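Local coordinates for phosphatidylethanolamine-binding protein (Plasmodium vivax, PDB 2GZQ) that probably binds phosphatidylethanolamine or related phosphate-bearing ligands in a small pocket, at residues Glu21-Val27 with Arg139-Ile143. Numbering follows the deposited sequence.
Sequences EKIIPHV and RISFI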
loop_
_atom_site.group_PDB
_atom_site.type_symbol
_atom_site.label_atom_id
_atom_site.label_comp_id
_atom_site.label_asym_id
_atom_site.label_seq_id
_atom_site.Cartn_x
_atom_site.Cartn_y
_atom_site.Cartn_z
ATOM N N GLU A 21 17.026 2.860 0.798
ATOM C CA GLU A 21 16.064 3.707 0.082
ATOM C C GLU A 21 15.293 4.656 0.990
ATOM O O GLU A 21 14.453 5.435 0.517
ATOM C CB GLU A 21 15.089 2.841 -0.719
ATOM C CG GLU A 21 15.807 1.937 -1.693
ATOM C CD GLU A 21 16.562 2.685 -2.772
ATOM O OE1 GLU A 21 16.141 3.795 -3.178
ATOM O OE2 GLU A 21 17.619 2.187 -3.226
ATOM N N LYS A 22 15.598 4.597 2.282
ATOM C CA LYS A 22 14.951 5.387 3.331
ATOM C C LYS A 22 13.458 5.105 3.493
ATOM O O LYS A 22 12.742 5.874 4.133
ATOM C CB LYS A 22 15.237 6.864 3.162
ATOM C CG LYS A 22 16.734 7.126 3.320
ATOM C CD LYS A 22 17.112 8.572 3.531
ATOM C CE LYS A 22 18.614 8.669 3.668
ATOM N NZ LYS A 22 19.321 7.842 2.644
ATOM N N ILE A 23 13.017 3.976 2.981
ATOM C CA ILE A 23 11.713 3.500 3.328
ATOM C C ILE A 23 11.597 3.223 4.833
ATOM O O ILE A 23 10.562 3.488 5.431
ATOM C CB ILE A 23 11.367 2.364 2.394
ATOM C CG1 ILE A 23 11.236 2.953 0.989
ATOM C CG2 ILE A 23 10.134 1.645 2.826
ATOM C CD1 ILE A 23 11.289 1.944 -0.091
ATOM N N ILE A 24 12.678 2.773 5.443
ATOM C CA ILE A 24 12.881 2.981 6.866
ATOM C C ILE A 24 13.856 4.158 6.936
ATOM O O ILE A 24 14.966 4.056 6.383
ATOM C CB ILE A 24 13.570 1.729 7.510
ATOM C CG1 ILE A 24 12.654 0.519 7.377
ATOM C CG2 ILE A 24 13.981 1.999 8.932
ATOM C CD1 ILE A 24 13.354 -0.807 7.662
ATOM N N PRO A 25 13.501 5.269 7.600
ATOM C CA PRO A 25 12.333 5.469 8.473
ATOM C C PRO A 25 11.130 6.218 7.894
ATOM O O PRO A 25 10.225 6.521 8.644
ATOM C CB PRO A 25 12.928 6.334 9.570
ATOM C CG PRO A 25 13.879 7.225 8.840
ATOM C CD PRO A 25 14.452 6.403 7.719
ATOM N N HIS A 26 11.107 6.539 6.602
ATOM C CA HIS A 26 10.082 7.449 6.054
ATOM C C HIS A 26 8.708 6.815 6.002
ATOM O O HIS A 26 7.700 7.522 6.163
ATOM C CB HIS A 26 10.433 7.934 4.667
ATOM C CG HIS A 26 11.613 8.822 4.642
ATOM N ND1 HIS A 26 12.199 9.220 3.463
ATOM C CD2 HIS A 26 12.325 9.396 5.638
ATOM C CE1 HIS A 26 13.229 9.998 3.726
ATOM N NE2 HIS A 26 13.319 10.124 5.044
ATOM N N VAL A 27 8.656 5.511 5.734
ATOM C CA VAL A 27 7.401 4.776 5.703
ATOM C C VAL A 27 7.226 3.915 6.948
ATOM O O VAL A 27 6.166 3.940 7.572
ATOM C CB VAL A 27 7.323 3.890 4.420
ATOM C CG1 VAL A 27 6.103 3.006 4.435
ATOM C CG2 VAL A 27 7.358 4.730 3.198
ATOM N N ARG A 139 8.111 7.227 -4.144
ATOM C CA ARG A 139 8.192 5.818 -3.761
ATOM C C ARG A 139 6.790 5.276 -3.508
ATOM O O ARG A 139 6.363 5.154 -2.365
ATOM C CB ARG A 139 9.088 5.696 -2.523
ATOM C CG ARG A 139 10.531 6.142 -2.808
ATOM C CD ARG A 139 11.334 6.369 -1.547
ATOM N NE ARG A 139 10.835 7.536 -0.833
ATOM C CZ ARG A 139 11.256 7.917 0.366
ATOM N NH1 ARG A 139 12.205 7.235 1.016
ATOM N NH2 ARG A 139 10.727 8.982 0.924
ATOM N N ILE A 140 6.089 4.952 -4.581
ATOM C CA ILE A 140 4.731 4.433 -4.503
ATOM C C ILE A 140 4.815 3.028 -3.888
ATOM O O ILE A 140 5.491 2.149 -4.415
ATOM C CB ILE A 140 4.093 4.432 -5.891
ATOM C CG1 ILE A 140 4.053 5.838 -6.500
ATOM C CG2 ILE A 140 2.716 3.791 -5.832
ATOM C CD1 ILE A 140 3.345 6.852 -5.720
ATOM N N SER A 141 4.175 2.862 -2.738
ATOM C CA SER A 141 4.413 1.742 -1.866
ATOM C C SER A 141 3.149 0.965 -1.566
ATOM O O SER A 141 2.047 1.524 -1.460
ATOM C CB SER A 141 4.994 2.251 -0.558
ATOM O OG SER A 141 6.256 2.901 -0.723
ATOM N N PHE A 142 3.329 -0.341 -1.387
ATOM C CA PHE A 142 2.256 -1.270 -1.079
ATOM C C PHE A 142 2.607 -1.970 0.220
ATOM O O PHE A 142 3.623 -2.638 0.297
ATOM C CB PHE A 142 2.113 -2.298 -2.200
ATOM C CG PHE A 142 1.673 -1.726 -3.523
ATOM C CD1 PHE A 142 2.567 -1.080 -4.331
ATOM C CD2 PHE A 142 0.372 -1.858 -3.952
ATOM C CE1 PHE A 142 2.178 -0.588 -5.567
ATOM C CE2 PHE A 142 -0.027 -1.354 -5.194
ATOM C CZ PHE A 142 0.883 -0.710 -5.962
ATOM N N ILE A 143 1.759 -1.841 1.237
ATOM C CA ILE A 143 2.001 -2.418 2.547
ATOM C C ILE A 143 0.914 -3.462 2.832
ATOM O O ILE A 143 -0.287 -3.165 2.769
ATOM C CB ILE A 143 1.940 -1.349 3.645
ATOM C CG1 ILE A 143 2.922 -0.201 3.376
ATOM C CG2 ILE A 143 2.195 -1.983 5.006
ATOM C CD1 ILE A 143 2.648 1.051 4.159
#
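Arg139, whose side chain reaches out from strand 138-148 to the short helix 23-26, contributes the most buried surface to this contact. Its NH1 donates to Glu21 O at 2.9 Å, a carbonyl in the turn between helices 15-20 and 23-26, where Lys22 closes the first helix in a Schellman motif and occupies the N-cap position of the second. NH2 and NH1 of Arg139 share His26 ND1 as acceptor, at 2.9 and 3.2 Å, with NH2 near the plane of the imidazole. NH2 also forms a salt bridge with Asp87, so the guanidinium links helix, turn and the loop that follows strand 77-85. Further along, alternate strand residues face the helix: Val27 CG1 packs on Ile143 CD1 at 4.0 Å, while Ser141, between Arg139 and Ile143 on the strand, turns its OG back to Arg139 O (2.8 Å). The N-terminal helical turn thus covers central strand 138-148 where the arginine of the family's Gly-X-His-Arg signature meets an Asp-Pro-Asp-X-Pro aspartate, probably close to the ligand pocket.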